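Local atomic coordinates of ATP-dependent RNA helicase HrpB (Escherichia coli, PDB entry 6EUD), a protein that hydrolyses ATP to ADP and phosphate and is classed as a single-stranded RNA-binding helicase of the DEAH/RHA type. Residues R198-V203 / Q232-S237; A208-Q213 / I334-I339; A587-Q592 / E608-Q613; E658-L661 / T666-L669. All coordinates share one frame; numbering follows the deposited sequence.

Contact 1: residues R198-V203 / Q232-S237; sequences RFDDAV and QEQLAS
Gln234 reaches across from helix 225-236 to two acidic side chains, Asp200 and Asp201, in the first turn of helix 199-213. The direct touch is slight: the Gln234 CG methylene lies 3.9 Å from the carboxylate carbon CG of Asp200, with the amide and carboxylate planes turned 42° apart. The Gln234 chain bends at its second torsion (chi2 -50°), which turns the amide beside the Asp201 carboxylate, with NE2 facing a water.

The polar link is made through that water. It accepts from Gln234 NE2 at 2.9 Å and donates to Asp200 OD2 at 3.1 Å. The same OD2 receives Arg198 NH1 at 2.7 Å, a salt bridge with a poorly angled, weak hydrogen bond. Arg198 stands at the N-cap position of helix 199-213, and its guanidinium and the water meet the same oxygen of Asp200.

A third approach brings two acceptors together. Asp201 OD1 sits 2.8 Å from Gln234 OE1, a detail that is doubtful. Their flat groups stand 78° apart. Arg238 makes a long, weak ion pair with Asp201 OD1.

Neighbouring helices packed beside one another on a largely parallel sheet are typical of the RecA-like helicase domains. Here the pair belongs to the C-terminal helicase domain, with strand 217-221 running between the two helices in sequence.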
loop_
_atom_site.group_PDB
_atom_site.type_symbol
_atom_site.label_atom_id
_atom_site.label_comp_id
_atom_site.label_asym_id
_atom_site.label_seq_id
_atom_site.Cartn_x
_atom_site.Cartn_y
_atom_site.Cartn_z
ATOM N N ARG A 198 -25.127 -20.686 4.578
ATOM C CA ARG A 198 -23.828 -20.380 5.172
ATOM C C ARG A 198 -22.709 -20.874 4.257
ATOM O O ARG A 198 -22.919 -21.783 3.457
ATOM C CB ARG A 198 -23.685 -21.021 6.551
ATOM C CG ARG A 198 -24.845 -20.736 7.479
ATOM C CD ARG A 198 -24.661 -21.426 8.816
ATOM N NE ARG A 198 -23.510 -20.881 9.514
ATOM C CZ ARG A 198 -22.551 -21.620 10.044
ATOM N NH1 ARG A 198 -22.644 -22.939 9.966
ATOM N NH2 ARG A 198 -21.514 -21.052 10.664
ATOM N N PHE A 199 -21.518 -20.288 4.374
ATOM C CA PHE A 199 -20.384 -20.760 3.590
ATOM C C PHE A 199 -20.088 -22.250 3.873
ATOM O O PHE A 199 -20.020 -23.052 2.939
ATOM C CB PHE A 199 -19.143 -19.889 3.860
ATOM C CG PHE A 199 -17.905 -20.326 3.115
ATOM C CD1 PHE A 199 -17.731 -20.005 1.765
ATOM C CD2 PHE A 199 -16.903 -21.053 3.763
ATOM C CE1 PHE A 199 -16.587 -20.400 1.073
ATOM C CE2 PHE A 199 -15.746 -21.447 3.081
ATOM C CZ PHE A 199 -15.590 -21.114 1.730
ATOM N N ASP A 200 -19.947 -22.624 5.148
ATOM C CA ASP A 200 -19.517 -23.981 5.487
ATOM C C ASP A 200 -20.545 -25.046 5.065
ATOM O O ASP A 200 -20.158 -26.113 4.576
ATOM C CB ASP A 200 -19.197 -24.114 6.994
ATOM C CG ASP A 200 -20.386 -23.781 7.904
ATOM O OD1 ASP A 200 -21.507 -23.517 7.412
ATOM O OD2 ASP A 200 -20.201 -23.815 9.138
ATOM N N ASP A 201 -21.837 -24.766 5.229
ATOM C CA ASP A 201 -22.880 -25.670 4.731
ATOM C C ASP A 201 -22.835 -25.804 3.213
ATOM O O ASP A 201 -22.940 -26.902 2.665
ATOM C CB ASP A 201 -24.271 -25.182 5.129
ATOM C CG ASP A 201 -24.562 -25.375 6.606
ATOM O OD1 ASP A 201 -23.956 -26.278 7.222
ATOM O OD2 ASP A 201 -25.401 -24.622 7.149
ATOM N N ALA A 202 -22.699 -24.671 2.534
ATOM C CA ALA A 202 -22.714 -24.663 1.089
ATOM C C ALA A 202 -21.529 -25.468 0.562
ATOM O O ALA A 202 -21.699 -26.278 -0.346
ATOM C CB ALA A 202 -22.696 -23.225 0.551
ATOM N N VAL A 203 -20.345 -25.279 1.151
ATOM C CA VAL A 203 -19.165 -25.991 0.657
ATOM C C VAL A 203 -19.341 -27.498 0.909
ATOM O O VAL A 203 -18.996 -28.324 0.053
ATOM C CB VAL A 203 -17.842 -25.477 1.297
ATOM C CG1 VAL A 203 -16.681 -26.397 0.981
ATOM C CG2 VAL A 203 -17.511 -24.075 0.809
ATOM N N GLN A 232 -15.456 -29.213 7.899
ATOM C CA GLN A 232 -15.211 -30.585 8.308
ATOM C C GLN A 232 -16.395 -31.136 9.109
ATOM O O GLN A 232 -16.871 -32.247 8.848
ATOM C CB GLN A 232 -13.919 -30.691 9.127
ATOM C CG GLN A 232 -13.596 -32.129 9.527
ATOM C CD GLN A 232 -12.221 -32.273 10.141
ATOM O OE1 GLN A 232 -11.550 -31.281 10.408
ATOM N NE2 GLN A 232 -11.794 -33.505 10.368
ATOM N N GLU A 233 -16.872 -30.349 10.070
ATOM C CA GLU A 233 -18.027 -30.744 10.861
ATOM C C GLU A 233 -19.272 -30.919 9.985
ATOM O O GLU A 233 -20.014 -31.887 10.160
ATOM C CB GLU A 233 -18.292 -29.722 11.965
ATOM C CG GLU A 233 -19.565 -29.986 12.733
ATOM C CD GLU A 233 -19.610 -29.234 14.042
ATOM O OE1 GLU A 233 -18.613 -28.551 14.361
ATOM O OE2 GLU A 233 -20.636 -29.330 14.752
ATOM N N GLN A 234 -19.495 -30.001 9.042
ATOM C CA GLN A 234 -20.666 -30.095 8.172
ATOM C C GLN A 234 -20.547 -31.272 7.225
ATOM O O GLN A 234 -21.542 -31.904 6.877
ATOM C CB GLN A 234 -20.869 -28.802 7.377
ATOM C CG GLN A 234 -21.206 -27.621 8.260
ATOM C CD GLN A 234 -22.348 -27.947 9.220
ATOM O OE1 GLN A 234 -23.346 -28.549 8.827
ATOM N NE2 GLN A 234 -22.189 -27.575 10.485
ATOM N N LEU A 235 -19.320 -31.562 6.810
ATOM C CA LEU A 235 -19.051 -32.654 5.885
ATOM C C LEU A 235 -19.336 -34.000 6.561
ATOM O O LEU A 235 -19.916 -34.907 5.970
ATOM C CB LEU A 235 -17.602 -32.556 5.407
ATOM C CG LEU A 235 -17.234 -32.929 3.979
ATOM C CD1 LEU A 235 -18.306 -32.479 3.024
ATOM C CD2 LEU A 235 -15.903 -32.267 3.645
ATOM N N ALA A 236 -18.966 -34.083 7.831
ATOM C CA ALA A 236 -19.075 -35.291 8.645
ATOM C C ALA A 236 -20.460 -35.971 8.664
ATOM O O ALA A 236 -20.557 -37.194 8.815
ATOM C CB ALA A 236 -18.641 -34.956 10.064
ATOM N N SER A 237 -21.520 -35.188 8.504
ATOM C CA SER A 237 -22.889 -35.706 8.529
ATOM C C SER A 237 -23.448 -36.003 7.130
ATOM O O SER A 237 -24.558 -36.511 6.983
ATOM C CB SER A 237 -23.794 -34.701 9.224
ATOM O OG SER A 237 -23.782 -33.469 8.510
HETATM O O HOH W 1 -19.788 -26.086 11.252
#

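Contact 2: residues A208-Q213 / I334-I339; sequences AEMLRQ and ISLHLI
Met210 and the strand residues Ile334 and Leu336 form part of the helix-on-sheet core of the C-terminal helicase domain, a RecA-like alpha/beta layer. All three are buried, and the contact is wholly apolar. Met210 is the one side chain of its segment that bridges the gap, and it crosses to the strand almost by itself. Its CG stands opposite the backbone N (chi1 -164°), which sends the thioether out from the helix toward the sheet. A bend at chi2 (131°) then places sulfur and methyl over different residues of the strand.

The sulfur meets Leu336. SD of Met210 is 3.5 Å from Leu336 CB and 3.9 Å from Leu336 CD2, and the two side chains slide past each other in opposite directions. The terminal methyl goes to Ile334 instead. CE of Met210 lies 3.4 Å from Ile334 CG2, a close methyl-to-methyl approach, and 3.8 Å from Ile334 CB. Ile334 and Leu336 alternate with Ser335, whose CB is directed away from the helix.

Elsewhere on the helix, Arg212 grips Glu209 side-on. Its NE donates to Glu209 OE1 at 3.1 Å and its NH2 to Glu209 OE2 at 3.0 Å.

In the sheet, strand 333-337 runs parallel to both its neighbours, 186-190 and 287-302. Helix 199-213 lies against the face carrying Ile334 and Leu336. Helix 317-325 packs on Ser335 and His337 from the other face.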
loop_
_atom_site.group_PDB
_atom_site.type_symbol
_atom_site.label_atom_id
_atom_site.label_comp_id
_atom_site.label_asym_id
_atom_site.label_seq_id
_atom_site.Cartn_x
_atom_site.Cartn_y
_atom_site.Cartn_z
ATOM N N ALA A 208 -20.001 -33.008 -0.910
ATOM C CA ALA A 208 -20.639 -34.313 -0.768
ATOM C C ALA A 208 -21.259 -34.739 -2.083
ATOM O O ALA A 208 -21.305 -35.931 -2.396
ATOM C CB ALA A 208 -21.702 -34.290 0.339
ATOM N N GLU A 209 -21.728 -33.767 -2.856
ATOM C CA GLU A 209 -22.318 -34.071 -4.141
ATOM C C GLU A 209 -21.252 -34.493 -5.156
ATOM O O GLU A 209 -21.493 -35.364 -5.985
ATOM C CB GLU A 209 -23.114 -32.873 -4.651
ATOM C CG GLU A 209 -23.734 -33.061 -6.045
ATOM C CD GLU A 209 -24.799 -34.172 -6.098
ATOM O OE1 GLU A 209 -25.230 -34.671 -5.028
ATOM O OE2 GLU A 209 -25.213 -34.541 -7.218
ATOM N N MET A 210 -20.076 -33.881 -5.103
ATOM C CA MET A 210 -18.980 -34.326 -5.951
ATOM C C MET A 210 -18.535 -35.765 -5.636
ATOM O O MET A 210 -18.246 -36.558 -6.536
ATOM C CB MET A 210 -17.801 -33.376 -5.826
ATOM C CG MET A 210 -16.794 -33.559 -6.951
ATOM S SD MET A 210 -16.346 -32.027 -7.684
ATOM C CE MET A 210 -15.144 -32.615 -8.811
ATOM N N LEU A 211 -18.507 -36.087 -4.350
ATOM C CA LEU A 211 -18.154 -37.414 -3.884
ATOM C C LEU A 211 -19.170 -38.433 -4.370
ATOM O O LEU A 211 -18.845 -39.586 -4.618
ATOM C CB LEU A 211 -18.077 -37.437 -2.353
ATOM C CG LEU A 211 -16.953 -36.594 -1.744
ATOM C CD1 LEU A 211 -17.039 -36.567 -0.221
ATOM C CD2 LEU A 211 -15.615 -37.127 -2.192
ATOM N N ARG A 212 -20.412 -37.996 -4.500
ATOM C CA ARG A 212 -21.486 -38.896 -4.882
ATOM C C ARG A 212 -21.448 -39.203 -6.371
ATOM O O ARG A 212 -21.771 -40.299 -6.783
ATOM C CB ARG A 212 -22.840 -38.300 -4.510
ATOM C CG ARG A 212 -24.019 -39.275 -4.641
ATOM C CD ARG A 212 -25.369 -38.563 -4.504
ATOM N NE ARG A 212 -25.632 -37.684 -5.643
ATOM C CZ ARG A 212 -26.121 -38.095 -6.813
ATOM N NH1 ARG A 212 -26.412 -39.381 -7.009
ATOM N NH2 ARG A 212 -26.326 -37.224 -7.796
ATOM N N GLN A 213 -21.064 -38.228 -7.181
ATOM C CA GLN A 213 -21.113 -38.413 -8.618
ATOM C C GLN A 213 -19.793 -38.897 -9.189
ATOM O O GLN A 213 -19.760 -39.504 -10.257
ATOM C CB GLN A 213 -21.524 -37.114 -9.312
ATOM C CG GLN A 213 -22.956 -36.707 -9.056
ATOM C CD GLN A 213 -23.388 -35.570 -9.958
ATOM O OE1 GLN A 213 -22.846 -35.388 -11.050
ATOM N NE2 GLN A 213 -24.362 -34.789 -9.504
ATOM N N ILE A 334 -10.922 -33.825 -12.201
ATOM C CA ILE A 334 -12.056 -32.917 -12.242
ATOM C C ILE A 334 -11.864 -31.855 -11.163
ATOM O O ILE A 334 -11.503 -32.178 -10.028
ATOM C CB ILE A 334 -13.393 -33.654 -12.000
ATOM C CG1 ILE A 334 -13.536 -34.862 -12.930
ATOM C CG2 ILE A 334 -14.590 -32.711 -12.139
ATOM C CD1 ILE A 334 -14.753 -35.707 -12.616
ATOM N N SER A 335 -12.103 -30.600 -11.521
ATOM C CA SER A 335 -11.998 -29.488 -10.586
ATOM C C SER A 335 -13.316 -28.713 -10.560
ATOM O O SER A 335 -13.828 -28.307 -11.607
ATOM C CB SER A 335 -10.848 -28.564 -10.982
ATOM O OG SER A 335 -10.676 -27.495 -10.069
ATOM N N LEU A 336 -13.874 -28.535 -9.365
ATOM C CA LEU A 336 -15.095 -27.761 -9.185
ATOM C C LEU A 336 -14.814 -26.428 -8.451
ATOM O O LEU A 336 -14.374 -26.418 -7.285
ATOM C CB LEU A 336 -16.138 -28.592 -8.413
ATOM C CG LEU A 336 -17.435 -27.866 -8.021
ATOM C CD1 LEU A 336 -18.219 -27.382 -9.262
ATOM C CD2 LEU A 336 -18.327 -28.737 -7.139
ATOM N N HIS A 337 -15.050 -25.311 -9.131
ATOM C CA HIS A 337 -14.827 -24.008 -8.526
ATOM C C HIS A 337 -16.138 -23.427 -8.003
ATOM O O HIS A 337 -17.101 -23.298 -8.744
ATOM C CB HIS A 337 -14.151 -23.074 -9.537
ATOM C CG HIS A 337 -12.864 -23.633 -10.098
ATOM N ND1 HIS A 337 -11.638 -23.471 -9.477
ATOM C CD2 HIS A 337 -12.622 -24.382 -11.203
ATOM C CE1 HIS A 337 -10.698 -24.075 -10.181
ATOM N NE2 HIS A 337 -11.269 -24.635 -11.236
ATOM N N LEU A 338 -16.170 -23.071 -6.723
ATOM C CA LEU A 338 -17.400 -22.602 -6.079
ATOM C C LEU A 338 -17.745 -21.122 -6.334
ATOM O O LEU A 338 -18.093 -20.366 -5.405
ATOM C CB LEU A 338 -17.306 -22.851 -4.583
ATOM C CG LEU A 338 -17.118 -24.333 -4.278
ATOM C CD1 LEU A 338 -17.196 -24.568 -2.762
ATOM C CD2 LEU A 338 -18.131 -25.170 -5.042
ATOM N N ILE A 339 -17.638 -20.725 -7.599
ATOM C CA ILE A 339 -18.139 -19.453 -8.084
ATOM C C ILE A 339 -18.745 -19.672 -9.460
ATOM O O ILE A 339 -18.476 -20.681 -10.105
ATOM C CB ILE A 339 -17.039 -18.384 -8.175
ATOM C CG1 ILE A 339 -15.936 -18.837 -9.147
ATOM C CG2 ILE A 339 -16.467 -18.079 -6.793
ATOM C CD1 ILE A 339 -14.813 -17.851 -9.256
#

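Contact 3: residues A587-Q592 / E608-Q613; sequences AWRRLQ and EDELHQ
Arg589 and Glu610 join the middle strand of a small sheet to the first turn of the helix that follows the sheet. Along the strand, backbone hydrogen bonds alternate between the two neighbours: Trp588 and Arg590 pair with strand 571-579, Arg589 and Leu591 with strand 596-602.

Arg589 carries the whole contact. Its chain starts opposite the backbone N (chi1 165°) and bends at chi3 (-73°), which brings the guanidinium near the helix. NH2 of Arg589 forms a salt bridge with Glu610 OE2 at 3.1 Å. The hydrogen bond in it is weak. The oxygen arrives at the guanidinium edge, near its plane, but the carboxylate is turned 71° from that plane. A water also bridges the pair: it accepts from Arg589 NH1 at 3.2 Å and donates to Glu610 OE2 at 2.6 Å. The strongest polar partner of Arg589 is Asp574, which forms a salt bridge at NE; Glu610 adds a weaker one at NH2.

Next along the strand, Arg590 NH1 hydrogen-bonds Thr597 OG1, and Trp588 CD1 lies above one face of the Arg590 guanidinium, toward its rim.

The three strands 571-579, 584-593 and 596-602 form an antiparallel meander in the HrpB connector region. The salt bridge ties its central strand to helix 608-622.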
loop_
_atom_site.group_PDB
_atom_site.type_symbol
_atom_site.label_atom_id
_atom_site.label_comp_id
_atom_site.label_asym_id
_atom_site.label_seq_id
_atom_site.Cartn_x
_atom_site.Cartn_y
_atom_site.Cartn_z
ATOM N N ALA A 587 -14.440 31.292 20.345
ATOM C CA ALA A 587 -12.997 31.438 20.470
ATOM C C ALA A 587 -12.467 30.496 21.524
ATOM O O ALA A 587 -12.588 30.740 22.738
ATOM C CB ALA A 587 -12.630 32.870 20.807
ATOM N N TRP A 588 -11.876 29.406 21.061
ATOM C CA TRP A 588 -11.370 28.419 21.990
ATOM C C TRP A 588 -9.931 28.024 21.661
ATOM O O TRP A 588 -9.454 28.226 20.536
ATOM C CB TRP A 588 -12.307 27.193 22.011
ATOM C CG TRP A 588 -12.326 26.355 20.748
ATOM C CD1 TRP A 588 -11.574 25.240 20.496
ATOM C CD2 TRP A 588 -13.142 26.558 19.582
ATOM N NE1 TRP A 588 -11.861 24.743 19.247
ATOM C CE2 TRP A 588 -12.822 25.527 18.665
ATOM C CE3 TRP A 588 -14.106 27.502 19.223
ATOM C CZ2 TRP A 588 -13.431 25.424 17.411
ATOM C CZ3 TRP A 588 -14.711 27.397 17.972
ATOM C CH2 TRP A 588 -14.369 26.363 17.085
ATOM N N ARG A 589 -9.238 27.501 22.670
ATOM C CA ARG A 589 -7.941 26.845 22.486
ATOM C C ARG A 589 -8.102 25.342 22.732
ATOM O O ARG A 589 -8.669 24.939 23.762
ATOM C CB ARG A 589 -6.887 27.441 23.424
ATOM C CG ARG A 589 -5.619 26.616 23.565
ATOM C CD ARG A 589 -4.498 27.470 24.122
ATOM N NE ARG A 589 -4.003 28.409 23.118
ATOM C CZ ARG A 589 -3.164 29.413 23.363
ATOM N NH1 ARG A 589 -2.719 29.632 24.590
ATOM N NH2 ARG A 589 -2.777 30.208 22.375
ATOM N N ARG A 590 -7.630 24.531 21.778
ATOM C CA ARG A 590 -7.695 23.077 21.888
ATOM C C ARG A 590 -6.298 22.451 22.008
ATOM O O ARG A 590 -5.436 22.643 21.140
ATOM C CB ARG A 590 -8.441 22.485 20.684
ATOM C CG ARG A 590 -8.793 21.000 20.824
ATOM C CD ARG A 590 -9.070 20.318 19.483
ATOM N NE ARG A 590 -9.937 21.126 18.628
ATOM C CZ ARG A 590 -11.270 21.096 18.642
ATOM N NH1 ARG A 590 -11.925 20.293 19.476
ATOM N NH2 ARG A 590 -11.954 21.878 17.815
ATOM N N LEU A 591 -6.066 21.719 23.093
ATOM C CA LEU A 591 -4.879 20.873 23.167
ATOM C C LEU A 591 -5.234 19.500 22.591
ATOM O O LEU A 591 -6.287 18.914 22.986
ATOM C CB LEU A 591 -4.383 20.767 24.608
ATOM C CG LEU A 591 -3.976 22.127 25.194
ATOM C CD1 LEU A 591 -3.388 22.015 26.609
ATOM C CD2 LEU A 591 -3.002 22.782 24.248
ATOM N N GLN A 592 -4.439 18.976 21.644
ATOM C CA GLN A 592 -4.931 17.719 21.094
ATOM C C GLN A 592 -3.708 16.733 21.012
ATOM O O GLN A 592 -2.522 17.125 20.919
ATOM C CB GLN A 592 -5.574 17.932 19.726
ATOM C CG GLN A 592 -4.529 18.475 18.726
ATOM C CD GLN A 592 -5.098 19.411 17.672
ATOM O OE1 GLN A 592 -5.640 18.998 16.641
ATOM N NE2 GLN A 592 -4.726 20.721 17.841
ATOM N N GLU A 608 -0.843 38.542 18.356
ATOM C CA GLU A 608 -1.488 38.781 17.079
ATOM C C GLU A 608 -1.144 37.741 16.046
ATOM O O GLU A 608 -1.946 37.468 15.162
ATOM C CB GLU A 608 -1.157 40.157 16.550
ATOM C CG GLU A 608 -1.806 41.206 17.398
ATOM C CD GLU A 608 -2.970 41.817 16.688
ATOM O OE1 GLU A 608 -2.893 41.940 15.449
ATOM O OE2 GLU A 608 -3.970 42.147 17.363
ATOM N N ASP A 609 0.039 37.154 16.164
ATOM C CA ASP A 609 0.396 36.026 15.328
ATOM C C ASP A 609 -0.511 34.856 15.691
ATOM O O ASP A 609 -0.871 34.053 14.832
ATOM C CB ASP A 609 1.870 35.667 15.508
ATOM C CG ASP A 609 2.798 36.765 15.022
ATOM O OD1 ASP A 609 2.339 37.919 14.887
ATOM O OD2 ASP A 609 3.994 36.483 14.806
ATOM N N GLU A 610 -0.887 34.775 16.968
ATOM C CA GLU A 610 -1.803 33.735 17.436
ATOM C C GLU A 610 -3.218 33.951 16.898
ATOM O O GLU A 610 -3.865 33.020 16.400
ATOM C CB GLU A 610 -1.825 33.685 18.962
ATOM C CG GLU A 610 -0.724 32.830 19.548
ATOM C CD GLU A 610 -0.755 32.774 21.064
ATOM O OE1 GLU A 610 -1.360 33.669 21.692
ATOM O OE2 GLU A 610 -0.177 31.817 21.623
ATOM N N LEU A 611 -3.681 35.190 16.994
ATOM C CA LEU A 611 -5.015 35.558 16.547
ATOM C C LEU A 611 -5.208 35.273 15.059
ATOM O O LEU A 611 -6.224 34.697 14.652
ATOM C CB LEU A 611 -5.275 37.039 16.833
ATOM C CG LEU A 611 -6.640 37.556 16.414
ATOM C CD1 LEU A 611 -7.719 36.953 17.304
ATOM C CD2 LEU A 611 -6.658 39.072 16.455
ATOM N N HIS A 612 -4.234 35.676 14.252
ATOM C CA HIS A 612 -4.320 35.463 12.824
ATOM C C HIS A 612 -4.390 33.989 12.516
ATOM O O HIS A 612 -5.171 33.553 11.662
ATOM C CB HIS A 612 -3.134 36.100 12.125
ATOM C CG HIS A 612 -3.091 37.580 12.284
ATOM N ND1 HIS A 612 -1.921 38.301 12.246
ATOM C CD2 HIS A 612 -4.084 38.476 12.490
ATOM C CE1 HIS A 612 -2.194 39.583 12.422
ATOM N NE2 HIS A 612 -3.499 39.716 12.571
ATOM N N GLN A 613 -3.582 33.221 13.231
ATOM C CA GLN A 613 -3.576 31.788 13.050
ATOM C C GLN A 613 -4.939 31.215 13.449
ATOM O O GLN A 613 -5.497 30.373 12.730
ATOM C CB GLN A 613 -2.444 31.140 13.854
ATOM C CG GLN A 613 -2.249 29.649 13.546
ATOM C CD GLN A 613 -1.805 29.379 12.088
ATOM O OE1 GLN A 613 -0.961 30.097 11.540
ATOM N NE2 GLN A 613 -2.380 28.344 11.467
HETATM O O HOH W 2 -0.581 31.955 24.155
#

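Contact 4: residues E658-L661 / T666-L669; sequences ESLL and TWLL
Leu660 lays its CD2 methyl over one face of the Trp667 indole. CD2 of Leu660 is 4.0 Å from the centroid of the five-membered ring, a CH-pi contact 24° off the ring normal. The methyl is shifted toward the rim, with Trp667 NE1 at 3.7 Å and CE2 at 3.8 Å from CD2. Leu660 CB also approaches the benzo part, 4.0 Å from Trp667 CZ2. The opposite face of the indole is covered by Leu668 CB, so the ring is sandwiched between a residue of each segment.

A polar bond fixes the same ring at its edge. Trp667 NE1 donates to the backbone oxygen O of Leu660 at 2.8 Å. The bond is nearly straight (171° at the hydrogen), and the oxygen lies in the indole plane. The donor is tilted out of the carbonyl plane. This links helix 657-662 to helix 664-667, two short helices that follow each other with almost no linker. The bond runs from the end of the second helix back to the last turn of the first, and it satisfies a buried indole N-H.

Trp667 reaches that oxygen with its CG between the backbone N and carbonyl carbon (chi1 72°). Around the pair, Leu690 of helix 686-692 packs on Leu660, and Ala689 of that helix on Trp667. Leu624 touches Leu660 from a loop, while Leu693 does the same for Trp667.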
loop_
_atom_site.group_PDB
_atom_site.type_symbol
_atom_site.label_atom_id
_atom_site.label_comp_id
_atom_site.label_asym_id
_atom_site.label_seq_id
_atom_site.Cartn_x
_atom_site.Cartn_y
_atom_site.Cartn_z
ATOM N N GLU A 658 -9.962 23.206 -1.639
ATOM C CA GLU A 658 -9.155 22.498 -0.652
ATOM C C GLU A 658 -7.682 22.925 -0.661
ATOM O O GLU A 658 -7.087 23.058 0.405
ATOM C CB GLU A 658 -9.269 20.985 -0.835
ATOM C CG GLU A 658 -8.959 20.227 0.457
ATOM C CD GLU A 658 -9.013 18.711 0.308
ATOM O OE1 GLU A 658 -9.525 18.227 -0.726
ATOM O OE2 GLU A 658 -8.543 18.004 1.233
ATOM N N SER A 659 -7.085 23.162 -1.831
ATOM C CA SER A 659 -5.687 23.634 -1.886
ATOM C C SER A 659 -5.551 24.986 -1.173
ATOM O O SER A 659 -4.572 25.252 -0.474
ATOM C CB SER A 659 -5.192 23.785 -3.339
ATOM O OG SER A 659 -5.307 22.587 -4.098
ATOM N N LEU A 660 -6.547 25.844 -1.373
ATOM C CA LEU A 660 -6.562 27.175 -0.763
ATOM C C LEU A 660 -6.691 27.104 0.749
ATOM O O LEU A 660 -5.929 27.759 1.460
ATOM C CB LEU A 660 -7.700 28.028 -1.331
ATOM C CG LEU A 660 -7.495 28.446 -2.781
ATOM C CD1 LEU A 660 -8.677 29.287 -3.262
ATOM C CD2 LEU A 660 -6.188 29.195 -2.905
ATOM N N LEU A 661 -7.661 26.323 1.232
ATOM C CA LEU A 661 -7.831 26.105 2.673
ATOM C C LEU A 661 -6.560 25.522 3.286
ATOM O O LEU A 661 -6.151 25.905 4.383
ATOM C CB LEU A 661 -9.025 25.188 2.941
ATOM C CG LEU A 661 -10.371 25.879 2.696
ATOM C CD1 LEU A 661 -11.516 24.889 2.767
ATOM C CD2 LEU A 661 -10.590 27.027 3.678
ATOM N N THR A 666 0.302 30.183 3.677
ATOM C CA THR A 666 1.220 30.659 2.651
ATOM C C THR A 666 0.640 31.841 1.834
ATOM O O THR A 666 1.322 32.848 1.660
ATOM C CB THR A 666 1.643 29.503 1.712
ATOM O OG1 THR A 666 0.497 28.977 1.040
ATOM C CG2 THR A 666 2.245 28.386 2.510
ATOM N N TRP A 667 -0.611 31.753 1.369
ATOM C CA TRP A 667 -1.140 32.809 0.495
ATOM C C TRP A 667 -1.927 33.928 1.189
ATOM O O TRP A 667 -1.982 35.052 0.671
ATOM C CB TRP A 667 -2.009 32.198 -0.625
ATOM C CG TRP A 667 -3.351 31.642 -0.232
ATOM C CD1 TRP A 667 -3.604 30.391 0.237
ATOM C CD2 TRP A 667 -4.632 32.294 -0.336
ATOM N NE1 TRP A 667 -4.955 30.224 0.462
ATOM C CE2 TRP A 667 -5.608 31.378 0.115
ATOM C CE3 TRP A 667 -5.046 33.567 -0.750
ATOM C CZ2 TRP A 667 -6.979 31.694 0.162
ATOM C CZ3 TRP A 667 -6.405 33.882 -0.707
ATOM C CH2 TRP A 667 -7.356 32.950 -0.250
ATOM N N LEU A 668 -2.525 33.642 2.347
ATOM C CA LEU A 668 -3.441 34.595 2.967
ATOM C C LEU A 668 -2.858 35.275 4.188
ATOM O O LEU A 668 -3.018 36.486 4.363
ATOM C CB LEU A 668 -4.754 33.915 3.348
ATOM C CG LEU A 668 -5.735 34.943 3.920
ATOM C CD1 LEU A 668 -5.995 36.039 2.866
ATOM C CD2 LEU A 668 -7.049 34.288 4.398
ATOM N N LEU A 669 -2.196 34.494 5.039
ATOM C CA LEU A 669 -1.611 35.012 6.279
ATOM C C LEU A 669 -0.648 36.203 6.086
ATOM O O LEU A 669 -0.734 37.158 6.854
ATOM C CB LEU A 669 -0.901 33.882 7.042
ATOM C CG LEU A 669 -0.152 34.251 8.331
ATOM C CD1 LEU A 669 -1.062 34.924 9.357
ATOM C CD2 LEU A 669 0.503 33.005 8.915
#

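In the fold
From the N terminus, contact 1 closes first, bringing helix 225-236 back beside helix 199-213, with strand 217-221 in the connecting chain. Contact 2 opens on the same helix before contact 1 has closed, so the two cross. It closes the longer loop, 120 residues, by returning to strand 333-337. Val203 of one touches Leu338 of the other, and both stay within the C-terminal helicase domain. Contacts 3 and 4 follow in series, with centres more than 55 Å from the first two. Contact 3 closes a short loop from the connector sheet to helix 608-622. Contact 4 closes the shortest loop, four residues, between helices 657-662 and 664-667. The last two meet where His612 packs on Leu669.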